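Local coordinates for capsid protein (Macrobrachium rosenbergii nodavirus, PDB 5YKU) that forms the viral capsid, its protrusion domain, the part described here, probably building the dimeric spikes on the particle surface, at residues I61-I72 with D83-N91; F42-V51 with K111-R119. All blocks are in the same frame, centred on the assembly; numbering follows the deposited sequence.

Both contacts belong to one all-antiparallel sheet, in which strands 81-89 and 41-47 are neighbours, so contact 2 continues directly from contact 1: Phe42 N and Phe88 O lie 2.9 Å apart, as do Ile86 N and Ile44 O. Contact 1 joins the hairpin of strands 69-75 and 81-89 and adds the turn leading out of strand 57-63. Its buried part is aliphatic and sulfur-aromatic, around Ile86 and Phe88, while its turn end is wet and carries zinc at the surface. Contact 2 brings together strands far apart in sequence, with a backbone pairing regular in its middle, buried Phe42, Ile44 and Ile117, and an arginine-tyrosine stack beyond the strand ends.

Contact 1. Residues I61-I72 with D83-N91; sequences ITCNEVDAVGSI and DGYISFQAN. With ZN (zinc ion), chain C.
The antiparallel hairpin of strands 69-75 and 81-89 and the type II turn Glu65-Ala68 leading into it make this contact. Val69 and Ser87 form a hydrogen-bonded pair: Val69 N gives to Ser87 O, and Ser87 N returns a 2.9 Å bond to Val69 O. The hydroxyl of Ser87 adds a weak bond to that same Val69 O. Gly84 and Gly70 bring the two backbones close, with Gly84 CA 3.2 Å from Ser71 O. Ile86 packs between strands 61-63 and 69-72. Its CG2, anti to the backbone N, meets Cys63 CB at 3.7 Å, while CG1 runs past the carbonyl of Gly70 and carries CD1 to Ile61 O and Thr62 CA. Ile72 crosses Ile86 at about a right angle, its CD1 4.1 Å from Ile86 CD1. Cys63 SG rests against Phe88 CB, oblique to the ring, 5.1 Å from its centroid; it also accepts the Glu65 N-H. Phe98 meets the Phe88 ring edge-to-face. Ala68 CB packs on Phe88 CB at 3.8 Å, and Ala68 CA meets Ser87 O. Glu65 bends back toward Asn91, carboxylate and amide planes perpendicular. One water links Glu65 OE1 to Gln89 O and another links it to Asn91 ND2, while OE2 takes the Thr97 N-H. At the turn's tip Asp67 binds zinc asymmetrically, OD2 at 2.1 Å and OD1 at 2.5 Å. The chemistry thus divides: an apolar interior closes on Ile86, whereas Glu65 and Val66 reach the strand end through water, and the donors to both Glu65 oxygens would favour the ionised carboxylate.

Contact 2. Residues F42-V51 with K111-R119; sequences FIIVPYMDRV and KPYQYRIIR
Strands 41-47 and 114-121 pair antiparallel within the sheet of the protrusion domain, and the loops beyond the pairing meet as well. Lys111 comes first: its carbonyl O accepts from Arg50 NH2 at 2.9 Å and from Arg50 NE at 3.1 Å, a side-on grip that approaches from one face of the carbonyl plane. Lys111 NZ reaches Val51 O through a water. Pro112 O takes only a weak bond from Arg50 NE. The guanidinium then lies flat on Tyr113, centres 3.8 Å apart and planes at 18°, a stacked cation-pi contact; a chain extended out to NE, then turned at chi4 (-86°), lays it there. Arg50 NH1 forms a salt bridge with Asp76, and NH2 also bonds Gln57 OE1. Met48 CE, of selenomethionine, touches the same Tyr113 ring obliquely. Gln114 grips Asp49 twice, OE1 accepting from Asp49 N at 2.9 Å and NE2 donating to Asp49 O, which fixes the amide's rotation. Gln114 CB presses on one face of the Tyr47 ring, 3.7 Å from the centroid. Tyr115 O sits at the edge of that ring, and Ile44 CD1 packs against Tyr115 CD1 at 3.7 Å. Arg116 makes a tilted cation-pi contact, its NH2 over the opposite face of Tyr47, while its NH1 bonds Ala13 O; with Val45 it exchanges two nearly straight backbone bonds. Ile117 points into the buried side with Ile44 and Phe42: with CG1 beside the backbone N (chi1 -69°), CG2 stands anti to that N and approaches Phe42 CD1 at 3.5 Å. Ile118 lies on the other side, with Ile43 and Val45, and exchanges two backbone bonds with Ile43. Arg119 runs alongside Phe42, pointing the same way, its CB 3.7 Å from Phe42 CE1.

Contact 1. Residues I61-I72 with D83-N91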
loop_
_atom_site.group_PDB
_atom_site.type_symbol
_atom_site.label_atom_id
_atom_site.label_comp_id
_atom_site.label_asym_id
_atom_site.label_seq_id
_atom_site.Cartn_x
_atom_site.Cartn_y
_atom_site.Cartn_z
ATOM N N ILE A 61 5.808 3.784 -3.877
ATOM C CA ILE A 61 4.406 4.204 -3.731
ATOM C C ILE A 61 4.306 5.348 -2.805
ATOM O O ILE A 61 4.906 5.356 -1.728
ATOM C CB ILE A 61 3.529 3.046 -3.242
ATOM C CG1 ILE A 61 3.844 1.866 -4.218
ATOM C CG2 ILE A 61 2.066 3.483 -3.139
ATOM C CD1 ILE A 61 2.935 0.770 -4.030
ATOM N N THR A 62 3.486 6.347 -3.194
ATOM C CA THR A 62 3.095 7.429 -2.327
ATOM C C THR A 62 1.570 7.578 -2.393
ATOM O O THR A 62 0.937 7.017 -3.320
ATOM C CB THR A 62 3.812 8.738 -2.731
ATOM O OG1 THR A 62 3.458 9.050 -4.092
ATOM C CG2 THR A 62 5.270 8.675 -2.545
ATOM N N CYS A 63 0.991 8.330 -1.483
ATOM C CA CYS A 63 -0.472 8.538 -1.445
ATOM C C CYS A 63 -0.835 9.964 -1.816
ATOM O O CYS A 63 -0.142 10.900 -1.379
ATOM C CB CYS A 63 -0.964 8.231 -0.048
ATOM S SG CYS A 63 -2.735 8.362 0.186
ATOM N N ASN A 64 -1.843 10.099 -2.638
ATOM C CA ASN A 64 -2.266 11.418 -3.161
ATOM C C ASN A 64 -3.228 12.079 -2.252
ATOM O O ASN A 64 -3.525 13.248 -2.508
ATOM C CB ASN A 64 -2.974 11.206 -4.505
ATOM C CG ASN A 64 -2.137 10.689 -5.594
ATOM O OD1 ASN A 64 -1.079 10.232 -5.476
ATOM N ND2 ASN A 64 -2.742 10.728 -6.766
ATOM N N GLU A 65 -3.736 11.477 -1.220
ATOM C CA GLU A 65 -4.728 12.080 -0.315
ATOM C C GLU A 65 -4.145 13.316 0.399
ATOM O O GLU A 65 -2.984 13.288 0.794
ATOM C CB GLU A 65 -5.338 11.111 0.696
ATOM C CG GLU A 65 -6.089 10.005 0.067
ATOM C CD GLU A 65 -7.130 10.428 -0.981
ATOM O OE1 GLU A 65 -7.961 11.292 -0.590
ATOM O OE2 GLU A 65 -7.150 9.869 -2.134
ATOM N N VAL A 66 -4.926 14.346 0.608
ATOM C CA VAL A 66 -4.483 15.448 1.378
ATOM C C VAL A 66 -3.964 14.973 2.739
ATOM O O VAL A 66 -4.584 14.158 3.370
ATOM C CB VAL A 66 -5.611 16.475 1.501
ATOM C CG1 VAL A 66 -5.280 17.559 2.467
ATOM C CG2 VAL A 66 -5.910 17.118 0.131
ATOM N N ASP A 67 -2.807 15.461 3.117
ATOM C CA ASP A 67 -2.209 15.216 4.378
ATOM C C ASP A 67 -1.629 13.818 4.559
ATOM O O ASP A 67 -1.025 13.595 5.563
ATOM C CB ASP A 67 -3.111 15.577 5.586
ATOM C CG ASP A 67 -3.179 17.143 5.841
ATOM O OD1 ASP A 67 -2.559 17.860 5.039
ATOM O OD2 ASP A 67 -3.883 17.414 6.774
ATOM N N ALA A 68 -1.610 13.010 3.525
ATOM C CA ALA A 68 -0.965 11.682 3.651
ATOM C C ALA A 68 0.501 11.899 3.635
ATOM O O ALA A 68 1.036 12.775 2.910
ATOM C CB ALA A 68 -1.364 10.786 2.479
ATOM N N VAL A 69 1.219 11.110 4.382
ATOM C CA VAL A 69 2.705 11.202 4.474
ATOM C C VAL A 69 3.323 9.830 4.448
ATOM O O VAL A 69 2.826 8.884 5.072
ATOM C CB VAL A 69 3.120 11.854 5.764
ATOM C CG1 VAL A 69 4.662 11.952 5.932
ATOM C CG2 VAL A 69 2.556 13.326 5.855
ATOM N N GLY A 70 4.370 9.709 3.685
ATOM C CA GLY A 70 5.204 8.551 3.654
ATOM C C GLY A 70 5.422 8.025 2.285
ATOM O O GLY A 70 4.895 8.491 1.272
ATOM N N SER A 71 6.229 6.972 2.193
ATOM C CA SER A 71 6.517 6.260 0.977
ATOM C C SER A 71 6.768 4.832 1.277
ATOM O O SER A 71 7.228 4.518 2.379
ATOM C CB SER A 71 7.730 6.909 0.298
ATOM O OG SER A 71 8.179 6.400 -0.922
ATOM N N ILE A 72 6.411 3.983 0.352
ATOM C CA ILE A 72 6.630 2.549 0.419
ATOM C C ILE A 72 7.550 2.089 -0.724
ATOM O O ILE A 72 7.379 2.534 -1.863
ATOM C CB ILE A 72 5.326 1.745 0.418
ATOM C CG1 ILE A 72 4.560 2.001 1.672
ATOM C CG2 ILE A 72 5.569 0.264 0.228
ATOM C CD1 ILE A 72 3.179 1.437 1.772
ATOM N N ASP A 83 9.671 -1.966 2.536
ATOM C CA ASP A 83 10.015 -0.915 3.524
ATOM C C ASP A 83 9.108 0.283 3.353
ATOM O O ASP A 83 8.423 0.484 2.375
ATOM C CB ASP A 83 11.521 -0.551 3.388
ATOM C CG ASP A 83 12.149 0.216 4.627
ATOM O OD1 ASP A 83 11.515 0.358 5.621
ATOM O OD2 ASP A 83 13.362 0.545 4.364
ATOM N N GLY A 84 9.155 1.090 4.388
ATOM C CA GLY A 84 8.384 2.319 4.463
ATOM C C GLY A 84 6.969 2.079 4.961
ATOM O O GLY A 84 6.545 0.941 5.343
ATOM N N TYR A 85 6.171 3.162 4.991
ATOM C CA TYR A 85 4.765 3.057 5.334
ATOM C C TYR A 85 4.170 4.391 4.929
ATOM O O TYR A 85 4.870 5.365 4.696
ATOM C CB TYR A 85 4.526 2.814 6.818
ATOM C CG TYR A 85 4.951 3.970 7.691
ATOM C CD1 TYR A 85 6.249 4.023 8.236
ATOM C CD2 TYR A 85 4.115 4.951 8.035
ATOM C CE1 TYR A 85 6.670 5.058 9.020
ATOM C CE2 TYR A 85 4.524 6.044 8.828
ATOM C CZ TYR A 85 5.801 6.077 9.264
ATOM O OH TYR A 85 6.159 7.133 10.079
ATOM N N ILE A 86 2.836 4.395 4.811
ATOM C CA ILE A 86 2.112 5.690 4.575
ATOM C C ILE A 86 1.054 5.850 5.645
ATOM O O ILE A 86 0.293 4.885 5.900
ATOM C CB ILE A 86 1.515 5.709 3.182
ATOM C CG1 ILE A 86 2.634 5.630 2.106
ATOM C CG2 ILE A 86 0.657 6.928 2.966
ATOM C CD1 ILE A 86 2.175 5.268 0.730
ATOM N N SER A 87 0.919 7.015 6.240
ATOM C CA SER A 87 -0.198 7.409 7.037
ATOM C C SER A 87 -1.130 8.185 6.196
ATOM O O SER A 87 -0.709 9.091 5.488
ATOM C CB SER A 87 0.298 8.233 8.181
ATOM O OG SER A 87 0.851 9.406 7.714
ATOM N N PHE A 88 -2.403 7.823 6.229
ATOM C CA PHE A 88 -3.391 8.488 5.410
ATOM C C PHE A 88 -4.761 8.378 6.025
ATOM O O PHE A 88 -5.049 7.499 6.827
ATOM C CB PHE A 88 -3.406 7.938 3.971
ATOM C CG PHE A 88 -3.985 6.568 3.860
ATOM C CD1 PHE A 88 -3.238 5.450 4.143
ATOM C CD2 PHE A 88 -5.286 6.414 3.494
ATOM C CE1 PHE A 88 -3.831 4.158 4.075
ATOM C CE2 PHE A 88 -5.863 5.130 3.448
ATOM C CZ PHE A 88 -5.130 4.016 3.748
ATOM N N GLN A 89 -5.661 9.223 5.555
ATOM C CA GLN A 89 -7.052 9.219 5.931
ATOM C C GLN A 89 -7.843 8.881 4.680
ATOM O O GLN A 89 -7.593 9.443 3.608
ATOM C CB GLN A 89 -7.465 10.585 6.463
ATOM C CG GLN A 89 -8.888 10.712 6.978
ATOM C CD GLN A 89 -9.033 12.069 7.640
ATOM O OE1 GLN A 89 -8.101 12.589 8.227
ATOM N NE2 GLN A 89 -10.066 12.703 7.283
ATOM N N ALA A 90 -8.751 7.901 4.783
ATOM C CA ALA A 90 -9.675 7.619 3.662
ATOM C C ALA A 90 -10.523 8.886 3.429
ATOM O O ALA A 90 -10.882 9.607 4.351
ATOM C CB ALA A 90 -10.565 6.425 3.922
ATOM N N ASN A 91 -10.903 9.056 2.155
ATOM C CA ASN A 91 -11.775 10.195 1.781
ATOM C C ASN A 91 -13.201 9.893 2.203
ATOM O O ASN A 91 -13.520 8.890 2.831
ATOM C CB ASN A 91 -11.538 10.535 0.324
ATOM C CG ASN A 91 -12.137 9.539 -0.606
ATOM O OD1 ASN A 91 -12.889 8.636 -0.223
ATOM N ND2 ASN A 91 -11.771 9.700 -1.881
HETATM ZN ZN ZN C . -3.290 19.375 6.880
HETATM O O HOH W 1 -8.558 11.620 2.151
HETATM O O HOH W 2 -9.898 11.857 -2.390
HETATM O O HOH W 3 -4.351 11.623 4.667
#

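Contact 2. Residues F42-V51 with K111-R119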
loop_
_atom_site.group_PDB
_atom_site.type_symbol
_atom_site.label_atom_id
_atom_site.label_comp_id
_atom_site.label_asym_id
_atom_site.label_seq_id
_atom_site.Cartn_x
_atom_site.Cartn_y
_atom_site.Cartn_z
ATOM N N PHE A 42 -5.601 5.550 8.891
ATOM C CA PHE A 42 -4.954 4.258 8.663
ATOM C C PHE A 42 -3.482 4.416 8.579
ATOM O O PHE A 42 -2.907 5.518 8.276
ATOM C CB PHE A 42 -5.418 3.689 7.343
ATOM C CG PHE A 42 -6.890 3.435 7.281
ATOM C CD1 PHE A 42 -7.387 2.208 7.751
ATOM C CD2 PHE A 42 -7.793 4.367 6.768
ATOM C CE1 PHE A 42 -8.772 1.926 7.666
ATOM C CE2 PHE A 42 -9.139 4.116 6.718
ATOM C CZ PHE A 42 -9.669 2.880 7.160
ATOM N N ILE A 43 -2.786 3.279 8.732
ATOM C CA ILE A 43 -1.389 3.086 8.261
ATOM C C ILE A 43 -1.403 1.974 7.256
ATOM O O ILE A 43 -2.030 0.931 7.511
ATOM C CB ILE A 43 -0.504 2.709 9.480
ATOM C CG1 ILE A 43 -0.300 3.793 10.452
ATOM C CG2 ILE A 43 0.905 2.280 8.984
ATOM C CD1 ILE A 43 0.508 4.986 9.964
ATOM N N ILE A 44 -0.745 2.117 6.142
ATOM C CA ILE A 44 -0.513 1.003 5.176
ATOM C C ILE A 44 0.982 0.702 5.169
ATOM O O ILE A 44 1.827 1.644 5.110
ATOM C CB ILE A 44 -1.084 1.390 3.794
ATOM C CG1 ILE A 44 -0.936 0.260 2.787
ATOM C CG2 ILE A 44 -0.511 2.705 3.244
ATOM C CD1 ILE A 44 -1.688 0.498 1.536
ATOM N N VAL A 45 1.259 -0.560 5.228
ATOM C CA VAL A 45 2.634 -1.068 5.210
ATOM C C VAL A 45 2.811 -2.118 4.151
ATOM O O VAL A 45 1.831 -2.775 3.762
ATOM C CB VAL A 45 3.058 -1.714 6.564
ATOM C CG1 VAL A 45 2.996 -0.672 7.636
ATOM C CG2 VAL A 45 2.206 -2.914 6.934
ATOM N N PRO A 46 3.969 -2.264 3.580
ATOM C CA PRO A 46 4.262 -3.365 2.678
ATOM C C PRO A 46 4.389 -4.645 3.397
ATOM O O PRO A 46 4.803 -4.666 4.559
ATOM C CB PRO A 46 5.556 -2.943 2.017
ATOM C CG PRO A 46 6.271 -2.138 3.117
ATOM C CD PRO A 46 5.163 -1.456 3.858
ATOM N N TYR A 47 4.085 -5.727 2.748
ATOM C CA TYR A 47 4.497 -7.084 3.205
ATOM C C TYR A 47 4.935 -7.833 1.992
ATOM O O TYR A 47 4.751 -7.369 0.851
ATOM C CB TYR A 47 3.412 -7.818 4.022
ATOM C CG TYR A 47 2.290 -8.450 3.232
ATOM C CD1 TYR A 47 2.399 -9.805 2.864
ATOM C CD2 TYR A 47 1.134 -7.807 2.875
ATOM C CE1 TYR A 47 1.391 -10.447 2.161
ATOM C CE2 TYR A 47 0.137 -8.402 2.173
ATOM C CZ TYR A 47 0.309 -9.720 1.811
ATOM O OH TYR A 47 -0.739 -10.328 1.075
HETATM N N MSE A 48 5.514 -8.984 2.154
HETATM C CA MSE A 48 5.960 -9.816 1.049
HETATM C C MSE A 48 5.703 -11.262 1.351
HETATM O O MSE A 48 6.126 -11.837 2.361
HETATM C CB MSE A 48 7.414 -9.532 0.705
HETATM C CG MSE A 48 7.824 -10.022 -0.641
HETATM SE SE MSE A 48 9.518 -9.178 -1.246
HETATM C CE MSE A 48 8.861 -7.380 -1.566
ATOM N N ASP A 49 5.115 -11.923 0.355
ATOM C CA ASP A 49 4.991 -13.375 0.308
ATOM C C ASP A 49 5.013 -13.672 -1.180
ATOM O O ASP A 49 3.940 -13.744 -1.812
ATOM C CB ASP A 49 3.717 -13.872 1.010
ATOM C CG ASP A 49 3.583 -15.322 0.866
ATOM O OD1 ASP A 49 4.470 -16.045 0.477
ATOM O OD2 ASP A 49 2.470 -15.879 1.281
ATOM N N ARG A 50 6.197 -13.733 -1.760
ATOM C CA ARG A 50 6.319 -13.525 -3.216
ATOM C C ARG A 50 7.637 -14.019 -3.697
ATOM O O ARG A 50 8.711 -13.612 -3.186
ATOM C CB ARG A 50 6.204 -12.034 -3.471
ATOM C CG ARG A 50 6.219 -11.618 -4.929
ATOM C CD ARG A 50 6.225 -10.109 -5.041
ATOM N NE ARG A 50 6.274 -9.590 -6.405
ATOM C CZ ARG A 50 7.362 -9.379 -7.128
ATOM N NH1 ARG A 50 8.560 -9.778 -6.730
ATOM N NH2 ARG A 50 7.222 -8.778 -8.298
ATOM N N VAL A 51 7.645 -14.917 -4.670
ATOM C CA VAL A 51 8.829 -15.366 -5.305
ATOM C C VAL A 51 9.509 -14.231 -6.015
ATOM O O VAL A 51 8.867 -13.487 -6.762
ATOM C CB VAL A 51 8.549 -16.539 -6.238
ATOM C CG1 VAL A 51 9.745 -16.932 -7.065
ATOM C CG2 VAL A 51 7.951 -17.707 -5.517
ATOM N N LYS A 111 4.514 -10.582 -10.777
ATOM C CA LYS A 111 3.681 -10.850 -9.605
ATOM C C LYS A 111 3.393 -9.564 -8.845
ATOM O O LYS A 111 4.319 -8.713 -8.711
ATOM C CB LYS A 111 4.326 -11.832 -8.688
ATOM C CG LYS A 111 4.600 -13.171 -9.399
ATOM C CD LYS A 111 5.133 -14.182 -8.486
ATOM C CE LYS A 111 5.397 -15.531 -9.189
ATOM N NZ LYS A 111 6.576 -15.449 -10.093
ATOM N N PRO A 112 2.242 -9.345 -8.318
ATOM C CA PRO A 112 1.946 -8.114 -7.589
ATOM C C PRO A 112 2.795 -7.975 -6.337
ATOM O O PRO A 112 3.154 -8.949 -5.681
ATOM C CB PRO A 112 0.495 -8.219 -7.216
ATOM C CG PRO A 112 -0.096 -9.237 -8.214
ATOM C CD PRO A 112 0.994 -10.165 -8.545
ATOM N N TYR A 113 3.125 -6.727 -6.032
ATOM C CA TYR A 113 3.564 -6.400 -4.681
ATOM C C TYR A 113 2.340 -6.239 -3.829
ATOM O O TYR A 113 1.190 -6.050 -4.317
ATOM C CB TYR A 113 4.457 -5.175 -4.725
ATOM C CG TYR A 113 5.843 -5.501 -5.284
ATOM C CD1 TYR A 113 6.635 -6.435 -4.610
ATOM C CD2 TYR A 113 6.356 -4.889 -6.384
ATOM C CE1 TYR A 113 7.943 -6.770 -5.061
ATOM C CE2 TYR A 113 7.650 -5.201 -6.867
ATOM C CZ TYR A 113 8.401 -6.151 -6.197
ATOM O OH TYR A 113 9.657 -6.490 -6.600
ATOM N N GLN A 114 2.527 -6.326 -2.501
ATOM C CA GLN A 114 1.453 -6.637 -1.520
ATOM C C GLN A 114 1.470 -5.669 -0.387
ATOM O O GLN A 114 2.519 -5.221 0.072
ATOM C CB GLN A 114 1.704 -8.053 -0.999
ATOM C CG GLN A 114 1.641 -9.134 -2.122
ATOM C CD GLN A 114 2.463 -10.324 -1.772
ATOM O OE1 GLN A 114 3.684 -10.242 -1.501
ATOM N NE2 GLN A 114 1.898 -11.507 -1.803
ATOM N N TYR A 115 0.306 -5.325 0.111
ATOM C CA TYR A 115 0.144 -4.363 1.154
ATOM C C TYR A 115 -0.807 -4.829 2.230
ATOM O O TYR A 115 -1.657 -5.699 2.029
ATOM C CB TYR A 115 -0.311 -2.995 0.589
ATOM C CG TYR A 115 -1.727 -2.996 0.084
ATOM C CD1 TYR A 115 -2.817 -2.950 0.931
ATOM C CD2 TYR A 115 -1.970 -2.985 -1.296
ATOM C CE1 TYR A 115 -4.119 -2.883 0.364
ATOM C CE2 TYR A 115 -3.206 -3.026 -1.828
ATOM C CZ TYR A 115 -4.280 -2.943 -0.980
ATOM O OH TYR A 115 -5.577 -2.964 -1.535
ATOM N N ARG A 116 -0.621 -4.267 3.445
ATOM C CA ARG A 116 -1.439 -4.533 4.653
ATOM C C ARG A 116 -1.906 -3.211 5.198
ATOM O O ARG A 116 -1.073 -2.315 5.405
ATOM C CB ARG A 116 -0.622 -5.325 5.647
ATOM C CG ARG A 116 -1.411 -5.625 6.922
ATOM C CD ARG A 116 -0.527 -6.379 7.943
ATOM N NE ARG A 116 0.065 -7.580 7.402
ATOM C CZ ARG A 116 -0.549 -8.706 7.139
ATOM N NH1 ARG A 116 -1.795 -8.910 7.471
ATOM N NH2 ARG A 116 0.190 -9.695 6.619
ATOM N N ILE A 117 -3.165 -3.108 5.476
ATOM C CA ILE A 117 -3.725 -1.882 6.084
ATOM C C ILE A 117 -4.029 -2.121 7.508
ATOM O O ILE A 117 -4.593 -3.192 7.903
ATOM C CB ILE A 117 -4.964 -1.416 5.318
ATOM C CG1 ILE A 117 -4.528 -0.911 3.933
ATOM C CG2 ILE A 117 -5.704 -0.316 6.103
ATOM C CD1 ILE A 117 -5.613 -0.506 2.987
ATOM N N ILE A 118 -3.539 -1.232 8.364
ATOM C CA ILE A 118 -3.721 -1.271 9.806
ATOM C C ILE A 118 -4.695 -0.194 10.203
ATOM O O ILE A 118 -4.496 1.032 9.880
ATOM C CB ILE A 118 -2.452 -1.115 10.580
ATOM C CG1 ILE A 118 -1.530 -2.279 10.192
ATOM C CG2 ILE A 118 -2.681 -1.101 12.074
ATOM C CD1 ILE A 118 -0.125 -2.038 10.599
ATOM N N ARG A 119 -5.768 -0.543 10.946
ATOM C CA ARG A 119 -6.777 0.373 11.409
ATOM C C ARG A 119 -6.942 0.280 12.902
ATOM O O ARG A 119 -7.191 -0.822 13.422
ATOM C CB ARG A 119 -8.142 -0.022 10.773
ATOM C CG ARG A 119 -9.293 0.832 11.225
ATOM C CD ARG A 119 -10.608 0.243 10.724
ATOM N NE ARG A 119 -11.775 0.791 11.391
ATOM C CZ ARG A 119 -12.940 0.176 11.533
ATOM N NH1 ARG A 119 -13.845 0.809 12.220
ATOM N NH2 ARG A 119 -13.058 -1.065 11.037
HETATM O O HOH W 4 5.005 -7.803 -1.875
HETATM O O HOH W 5 8.335 -13.197 -9.507
#